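Local coordinates for protein BIFUNCTIONAL PROTEIN Proline utilization A (PutA) (PDB 5UX5) that probably catalyses both steps of proline oxidation to glutamate, using FAD in its proline dehydrogenase unit and NAD in its aldehyde dehydrogenase unit, at residues R173-L178 with Y217-Q222; R212-Y217 with L250-F255; G578-T583 with L1045-R1050. All blocks are in the same frame, centred on the assembly; numbering follows the deposited sequence.

Contact 1 of 3, residues R173-L178 with Y217-Q222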
# COMPACT_ATOMS: atom_id res chain seq x y z
N ARG A 173 -27.40 -15.29 -5.40
CA ARG A 173 -27.93 -15.10 -6.75
C ARG A 173 -27.40 -16.15 -7.72
O ARG A 173 -28.12 -16.55 -8.65
CB ARG A 173 -27.59 -13.69 -7.24
CG ARG A 173 -28.31 -12.59 -6.51
CD ARG A 173 -27.95 -11.21 -7.03
NE ARG A 173 -28.66 -10.19 -6.25
CZ ARG A 173 -28.28 -8.93 -6.11
NH1 ARG A 173 -27.16 -8.50 -6.69
NH2 ARG A 173 -29.00 -8.10 -5.36
N THR A 174 -26.15 -16.60 -7.53
CA THR A 174 -25.62 -17.72 -8.30
C THR A 174 -26.36 -19.00 -7.94
O THR A 174 -26.66 -19.82 -8.82
CB THR A 174 -24.13 -17.89 -8.04
OG1 THR A 174 -23.43 -16.77 -8.60
CG2 THR A 174 -23.61 -19.19 -8.70
N MET A 175 -26.67 -19.18 -6.66
CA MET A 175 -27.49 -20.30 -6.23
C MET A 175 -28.83 -20.30 -6.93
O MET A 175 -29.32 -21.35 -7.34
CB MET A 175 -27.70 -20.26 -4.72
CG MET A 175 -26.47 -20.59 -3.90
SD MET A 175 -26.75 -20.43 -2.13
CE MET A 175 -27.94 -21.71 -1.77
N GLU A 176 -29.43 -19.12 -7.13
CA GLU A 176 -30.73 -19.07 -7.80
C GLU A 176 -30.63 -19.53 -9.25
O GLU A 176 -31.52 -20.23 -9.74
CB GLU A 176 -31.31 -17.66 -7.73
CG GLU A 176 -31.75 -17.24 -6.32
CD GLU A 176 -32.75 -18.20 -5.67
OE1 GLU A 176 -33.63 -18.77 -6.38
OE2 GLU A 176 -32.64 -18.38 -4.43
N LEU A 177 -29.54 -19.17 -9.95
CA LEU A 177 -29.36 -19.61 -11.34
C LEU A 177 -29.17 -21.12 -11.43
O LEU A 177 -29.65 -21.75 -12.38
CB LEU A 177 -28.17 -18.89 -11.96
CG LEU A 177 -28.24 -17.38 -12.19
CD1 LEU A 177 -26.82 -16.88 -12.10
CD2 LEU A 177 -28.83 -17.04 -13.52
N LEU A 178 -28.47 -21.72 -10.46
CA LEU A 178 -28.31 -23.17 -10.42
C LEU A 178 -29.63 -23.89 -10.09
O LEU A 178 -29.73 -25.10 -10.31
CB LEU A 178 -27.23 -23.53 -9.40
CG LEU A 178 -26.40 -24.78 -9.68
CD1 LEU A 178 -25.83 -24.71 -11.08
CD2 LEU A 178 -25.28 -24.86 -8.67
N TYR A 217 -23.11 -26.17 -3.86
CA TYR A 217 -22.77 -27.45 -4.46
C TYR A 217 -23.86 -28.49 -4.23
O TYR A 217 -24.09 -29.35 -5.08
CB TYR A 217 -21.43 -27.94 -3.92
CG TYR A 217 -20.22 -27.21 -4.48
CD1 TYR A 217 -19.82 -25.97 -3.99
CD2 TYR A 217 -19.46 -27.78 -5.51
CE1 TYR A 217 -18.73 -25.30 -4.50
CE2 TYR A 217 -18.37 -27.13 -6.02
CZ TYR A 217 -18.00 -25.89 -5.51
OH TYR A 217 -16.90 -25.24 -6.03
N ARG A 218 -24.57 -28.40 -3.10
CA ARG A 218 -25.72 -29.26 -2.88
C ARG A 218 -26.75 -29.05 -3.96
O ARG A 218 -27.44 -30.01 -4.37
CB ARG A 218 -26.32 -28.96 -1.52
CG ARG A 218 -25.54 -29.55 -0.43
CD ARG A 218 -26.04 -29.13 0.87
NE ARG A 218 -25.03 -29.41 1.86
CZ ARG A 218 -24.89 -28.70 2.97
NH1 ARG A 218 -25.73 -27.70 3.19
NH2 ARG A 218 -23.92 -28.99 3.84
N LEU A 219 -26.94 -27.79 -4.38
CA LEU A 219 -27.91 -27.52 -5.44
C LEU A 219 -27.56 -28.24 -6.73
O LEU A 219 -28.47 -28.66 -7.46
CB LEU A 219 -28.02 -26.02 -5.71
CG LEU A 219 -28.70 -25.15 -4.66
CD1 LEU A 219 -28.84 -23.79 -5.28
CD2 LEU A 219 -30.07 -25.67 -4.23
N ALA A 220 -26.27 -28.45 -6.98
CA ALA A 220 -25.84 -29.22 -8.15
C ALA A 220 -26.02 -30.72 -7.95
O ALA A 220 -26.04 -31.45 -8.94
CB ALA A 220 -24.38 -28.92 -8.47
N LEU A 221 -26.12 -31.19 -6.70
CA LEU A 221 -26.42 -32.59 -6.44
C LEU A 221 -27.91 -32.90 -6.50
O LEU A 221 -28.28 -34.07 -6.63
CB LEU A 221 -25.91 -33.01 -5.05
CG LEU A 221 -24.43 -33.02 -4.68
CD1 LEU A 221 -24.28 -33.37 -3.20
CD2 LEU A 221 -23.66 -34.01 -5.54
N GLN A 222 -28.78 -31.89 -6.34
CA GLN A 222 -30.22 -32.14 -6.35
C GLN A 222 -30.79 -32.30 -7.76
O GLN A 222 -31.95 -32.70 -7.90
CB GLN A 222 -30.94 -31.03 -5.56
CG GLN A 222 -32.22 -30.40 -6.15
CD GLN A 222 -32.58 -29.07 -5.46
OE1 GLN A 222 -32.46 -28.93 -4.23
NE2 GLN A 222 -33.01 -28.09 -6.25

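Contact 2 of 3, residues R212-Y217 with L250-F255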
# COMPACT_ATOMS: atom_id res chain seq x y z
N ARG A 212 -19.54 -21.49 3.25
CA ARG A 212 -20.47 -20.70 2.45
C ARG A 212 -20.85 -21.36 1.13
O ARG A 212 -21.97 -21.12 0.65
CB ARG A 212 -19.86 -19.32 2.17
CG ARG A 212 -19.84 -18.43 3.38
CD ARG A 212 -19.30 -17.09 3.00
NE ARG A 212 -19.38 -16.13 4.09
CZ ARG A 212 -18.88 -14.91 4.01
NH1 ARG A 212 -18.26 -14.54 2.90
NH2 ARG A 212 -19.00 -14.05 5.02
N LEU A 213 -19.98 -22.18 0.54
CA LEU A 213 -20.24 -22.72 -0.79
C LEU A 213 -20.97 -24.06 -0.79
O LEU A 213 -21.55 -24.42 -1.82
CB LEU A 213 -18.93 -22.86 -1.57
CG LEU A 213 -18.44 -21.58 -2.25
CD1 LEU A 213 -17.05 -21.80 -2.77
CD2 LEU A 213 -19.38 -21.23 -3.39
N ARG A 214 -21.00 -24.79 0.34
CA ARG A 214 -21.70 -26.07 0.37
C ARG A 214 -23.17 -25.99 -0.04
O ARG A 214 -23.61 -26.84 -0.83
CB ARG A 214 -21.57 -26.70 1.77
CG ARG A 214 -20.21 -27.29 2.08
CD ARG A 214 -20.16 -27.88 3.47
NE ARG A 214 -18.81 -28.20 3.88
CZ ARG A 214 -18.15 -27.52 4.82
NH1 ARG A 214 -18.74 -26.51 5.43
NH2 ARG A 214 -16.89 -27.83 5.13
N PRO A 215 -23.97 -25.00 0.38
CA PRO A 215 -25.33 -24.92 -0.17
C PRO A 215 -25.35 -24.84 -1.68
O PRO A 215 -26.27 -25.39 -2.30
CB PRO A 215 -25.92 -23.65 0.47
CG PRO A 215 -24.99 -23.26 1.55
CD PRO A 215 -23.77 -24.11 1.54
N LEU A 216 -24.37 -24.17 -2.28
CA LEU A 216 -24.34 -24.05 -3.74
C LEU A 216 -24.04 -25.39 -4.41
O LEU A 216 -24.63 -25.71 -5.45
CB LEU A 216 -23.29 -23.03 -4.16
CG LEU A 216 -23.14 -23.01 -5.68
CD1 LEU A 216 -24.34 -22.29 -6.30
CD2 LEU A 216 -21.83 -22.43 -6.13
N TYR A 217 -23.11 -26.17 -3.86
CA TYR A 217 -22.77 -27.45 -4.46
C TYR A 217 -23.86 -28.49 -4.23
O TYR A 217 -24.09 -29.35 -5.08
CB TYR A 217 -21.43 -27.94 -3.92
CG TYR A 217 -20.22 -27.21 -4.48
CD1 TYR A 217 -19.82 -25.97 -3.99
CD2 TYR A 217 -19.46 -27.78 -5.51
CE1 TYR A 217 -18.73 -25.30 -4.50
CE2 TYR A 217 -18.37 -27.13 -6.02
CZ TYR A 217 -18.00 -25.89 -5.51
OH TYR A 217 -16.90 -25.24 -6.03
N LEU A 250 -14.29 -31.30 -2.58
CA LEU A 250 -14.66 -32.40 -3.46
C LEU A 250 -14.32 -33.78 -2.89
O LEU A 250 -14.66 -34.78 -3.53
CB LEU A 250 -13.99 -32.21 -4.82
CG LEU A 250 -14.57 -31.08 -5.68
CD1 LEU A 250 -14.04 -31.16 -7.11
CD2 LEU A 250 -16.09 -31.16 -5.66
N MET A 251 -13.64 -33.87 -1.74
CA MET A 251 -13.39 -35.16 -1.11
C MET A 251 -14.36 -35.44 0.03
O MET A 251 -14.38 -36.56 0.54
CB MET A 251 -11.94 -35.25 -0.58
CG MET A 251 -10.88 -35.29 -1.67
SD MET A 251 -11.12 -36.60 -2.88
CE MET A 251 -10.86 -38.06 -1.88
N GLU A 252 -15.16 -34.46 0.44
CA GLU A 252 -16.17 -34.69 1.46
C GLU A 252 -17.16 -35.74 0.98
O GLU A 252 -17.48 -35.81 -0.21
CB GLU A 252 -16.88 -33.38 1.79
CG GLU A 252 -15.99 -32.43 2.49
CD GLU A 252 -16.62 -31.08 2.73
OE1 GLU A 252 -17.86 -30.94 2.60
OE2 GLU A 252 -15.85 -30.14 3.03
N GLU A 253 -17.62 -36.59 1.91
CA GLU A 253 -18.49 -37.70 1.51
C GLU A 253 -19.66 -37.21 0.68
O GLU A 253 -19.97 -37.77 -0.38
CB GLU A 253 -18.99 -38.43 2.75
CG GLU A 253 -19.34 -39.87 2.59
CD GLU A 253 -20.16 -40.33 3.79
OE1 GLU A 253 -20.58 -41.52 3.84
OE2 GLU A 253 -20.39 -39.48 4.67
N GLU A 254 -20.23 -36.09 1.08
CA GLU A 254 -21.40 -35.55 0.41
C GLU A 254 -21.13 -35.28 -1.07
O GLU A 254 -21.99 -35.53 -1.92
CB GLU A 254 -21.79 -34.27 1.16
CG GLU A 254 -22.96 -33.52 0.66
CD GLU A 254 -23.18 -32.26 1.48
OE1 GLU A 254 -22.22 -31.80 2.17
OE2 GLU A 254 -24.33 -31.77 1.49
N PHE A 255 -19.93 -34.80 -1.40
CA PHE A 255 -19.64 -34.31 -2.74
C PHE A 255 -18.73 -35.22 -3.53
O PHE A 255 -18.25 -34.83 -4.60
CB PHE A 255 -19.04 -32.91 -2.68
CG PHE A 255 -19.89 -31.91 -1.96
CD1 PHE A 255 -21.15 -31.57 -2.46
CD2 PHE A 255 -19.45 -31.30 -0.80
CE1 PHE A 255 -21.95 -30.64 -1.80
CE2 PHE A 255 -20.24 -30.36 -0.13
CZ PHE A 255 -21.49 -30.04 -0.63

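Contact 3 of 3, residues G578-T583 with L1045-R1050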
# COMPACT_ATOMS: atom_id res chain seq x y z
N GLY A 578 30.41 21.70 -2.05
CA GLY A 578 29.45 22.78 -2.02
C GLY A 578 30.00 23.96 -1.25
O GLY A 578 31.22 24.13 -1.13
N HIS A 579 29.10 24.78 -0.73
CA HIS A 579 29.46 26.08 -0.20
C HIS A 579 29.22 26.22 1.30
O HIS A 579 29.41 27.32 1.84
CB HIS A 579 28.71 27.14 -0.98
CG HIS A 579 28.98 27.08 -2.45
ND1 HIS A 579 30.12 27.62 -3.01
CD2 HIS A 579 28.31 26.47 -3.46
CE1 HIS A 579 30.12 27.39 -4.31
NE2 HIS A 579 29.04 26.68 -4.60
N SER A 580 28.86 25.14 1.99
CA SER A 580 28.68 25.11 3.43
C SER A 580 29.23 23.82 4.00
O SER A 580 29.41 22.83 3.28
CB SER A 580 27.21 25.24 3.80
OG SER A 580 26.40 24.60 2.83
N LYS A 581 29.52 23.83 5.29
CA LYS A 581 30.09 22.67 5.97
C LYS A 581 29.22 22.29 7.16
O LYS A 581 28.81 23.16 7.95
CB LYS A 581 31.54 22.93 6.44
CG LYS A 581 32.17 21.71 7.14
CD LYS A 581 33.62 21.90 7.61
CE LYS A 581 33.77 22.92 8.71
NZ LYS A 581 35.17 22.95 9.25
N PHE A 582 28.98 20.99 7.32
CA PHE A 582 28.09 20.48 8.36
C PHE A 582 28.91 20.00 9.55
O PHE A 582 29.98 19.42 9.40
CB PHE A 582 27.24 19.34 7.80
CG PHE A 582 26.36 18.66 8.80
CD1 PHE A 582 25.17 19.27 9.23
CD2 PHE A 582 26.67 17.38 9.26
CE1 PHE A 582 24.32 18.63 10.13
CE2 PHE A 582 25.83 16.74 10.16
CZ PHE A 582 24.64 17.37 10.59
N THR A 583 28.42 20.31 10.75
CA THR A 583 29.01 19.82 11.99
C THR A 583 27.92 19.15 12.80
O THR A 583 26.98 19.83 13.24
CB THR A 583 29.66 20.96 12.77
OG1 THR A 583 30.67 21.55 11.95
CG2 THR A 583 30.28 20.45 14.07
N LEU A 1045 23.09 32.19 6.70
CA LEU A 1045 24.05 31.61 5.76
C LEU A 1045 23.91 32.23 4.39
O LEU A 1045 22.80 32.46 3.89
CB LEU A 1045 23.89 30.10 5.64
CG LEU A 1045 24.05 29.37 6.95
CD1 LEU A 1045 24.05 27.86 6.70
CD2 LEU A 1045 25.28 29.83 7.68
N ALA A 1046 25.06 32.49 3.77
CA ALA A 1046 25.07 32.86 2.37
C ALA A 1046 24.55 31.72 1.52
O ALA A 1046 23.85 31.95 0.54
CB ALA A 1046 26.48 33.27 1.95
N ASP A 1047 24.90 30.48 1.89
CA ASP A 1047 24.55 29.31 1.09
C ASP A 1047 23.05 29.08 1.14
O ASP A 1047 22.53 28.52 2.11
CB ASP A 1047 25.27 28.06 1.59
CG ASP A 1047 25.33 26.95 0.50
OD1 ASP A 1047 24.70 27.12 -0.57
OD2 ASP A 1047 25.98 25.91 0.72
N GLY A 1048 22.35 29.43 0.06
CA GLY A 1048 20.93 29.20 -0.01
C GLY A 1048 20.54 27.73 0.03
O GLY A 1048 19.41 27.40 0.44
N ARG A 1049 21.46 26.83 -0.36
CA ARG A 1049 21.18 25.41 -0.23
C ARG A 1049 20.79 25.07 1.20
O ARG A 1049 20.02 24.14 1.42
CB ARG A 1049 22.38 24.57 -0.66
CG ARG A 1049 22.12 23.08 -0.67
CD ARG A 1049 20.87 22.76 -1.52
NE ARG A 1049 20.52 21.33 -1.54
CZ ARG A 1049 19.76 20.72 -0.61
NH1 ARG A 1049 19.27 21.40 0.41
NH2 ARG A 1049 19.49 19.43 -0.71
N ARG A 1050 21.29 25.83 2.17
CA ARG A 1050 20.86 25.70 3.56
C ARG A 1050 19.83 26.75 3.97
O ARG A 1050 18.77 26.38 4.47
CB ARG A 1050 22.06 25.79 4.50
CG ARG A 1050 23.14 24.76 4.31
CD ARG A 1050 22.63 23.37 4.34
NE ARG A 1050 21.65 23.18 5.40
CZ ARG A 1050 20.85 22.12 5.48
NH1 ARG A 1050 20.94 21.15 4.57
NH2 ARG A 1050 19.96 22.04 6.46

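Contact 1 of 3, residues R173-L178 with Y217-Q222
M175 and L219 meet across two neighbouring helices, and their side chains cross at about a right angle. CD1 of L219 lies 3.8 Å from CB of M175. It also lies near the carbonyl O of M175. CG of L219 stands beside its own backbone N (chi1 -71°), and the extended second torsion carries CD1 across the gap. The M175 chain bends at chi3, and its CE methyl comes to 4.2 Å from the same CD1.

Over these short segments the two helix axes approach to 9.6 Å and run nearly parallel, at 4°. Helices 164-178 and 202-221 follow successive parallel strands, 151-157 and 185-189. This is the outer helical layer of the proline dehydrogenase TIM barrel.

A second apolar group lies one turn further on. CD2 of L178 packs 4.2 Å from CB of L219 and equally far from CB of A220. L178 and A220 are buried and also touch I229 of strand 228-232, so this part of the pair faces the barrel wall. No hydrogen bond links the two segments.

Contact 2 of 3, residues R212-Y217 with L250-F255
F255 is packed against two residues of helix 202-221, R214 and Y217. This is the tight part of the contact. CE1 of F255 lies 3.5 Å from CB of Y217, which approaches the ring obliquely. CG of R214 comes to the ring edge instead, 3.8 Å from CE2 of F255. The two aromatic rings form an edge-to-face pair, with the edge of Y217 turned toward the face of F255. Their centroids are 6.0 Å apart and their planes 63° apart. CG of E254 sits over the centre of one face of F255, 3.9 Å above it. L249 of helix 239-251 also touches R214, Y217 and F255.

The outer part is polar and more open. R214 and E252 are both partly exposed. R214 runs out straight from CG to NE, past the ring edge, and offers E252 its NE side. NE bonds to OE1 of E252 at 3.2 Å, and NH2 bonds to OE2 at 3.3 Å. Both bonds are fairly straight, near 160°. OE1 uses its syn lone pair, while NH2 meets OE2 on the syn side but 31° out of the carboxylate plane. Two bonds to two oxygens should limit rotation of the guanidinium group. E254 is also acidic, but its OE2 is paired with R218 of the same helix 202-221.

Helix 239-251 has ended by E252, and a turn brings F255 back, with its N bonded to the O of E252. Such a turn after one barrel helix, packed on the preceding helix, belongs to the outer shell of the TIM barrel.

Contact 3 of 3, residues G578-T583 with L1045-R1050
The chain entering strand 580-591 passes the turn that leads into helix 1048-1051, with H579 and D1047 nearest at 6.0 Å between CA atoms. The carboxylate of D1047 faces the strand. Its OD2 accepts a hydrogen bond from OG of S580. The modelled length is 2.5 Å, which is too short to be taken literally at this resolution. OG meets OD2 on the anti side, 25° out of the carboxylate plane. S580 OG lies between its own backbone N and carbonyl carbon (chi1 34°), and this turns it to the aspartate.

The other oxygen of D1047 serves its own helix. OD1 accepts from N of R1049 at 3.3 Å, and the donor comes from well above the carboxylate plane. D1047 is thus the N-cap of the helix and ties that end to the strand.

Carbon atoms also pack beside the bonded pair. CB of H579 lies 3.4 Å from OD2 of D1047, while the H579 ring turns to S918 through ND1. CG of R1050 lies 3.6 Å from OG of S580, and the R1050 chain folds on to a cation-pi contact with W913. The backbone N atoms of A1046 and D1047 bond to D915 of the adjoining strand 911-915.

This N-capping aspartate joins the C-terminal part of the chain to the start of a strand in a mixed sheet of the aldehyde dehydrogenase unit.

Contacts 1 and 2 are neighbours, with centres 11 Å apart. They share Y217 and use successive turns of helix 202-221, which is held by helix 164-178 in contact 1 and by the turn after helix 239-251 in contact 2. Both belong to the proline dehydrogenase barrel, and the side chain of Y217 is about 13 Å from the bound FAD. Contact 3 stands apart, about 74 Å from contact 1 and 72 Å from contact 2 between centres. It lies beyond the chain's centre, in the aldehyde dehydrogenase half, where strand 580-591 runs to the first residue of the NAD pocket.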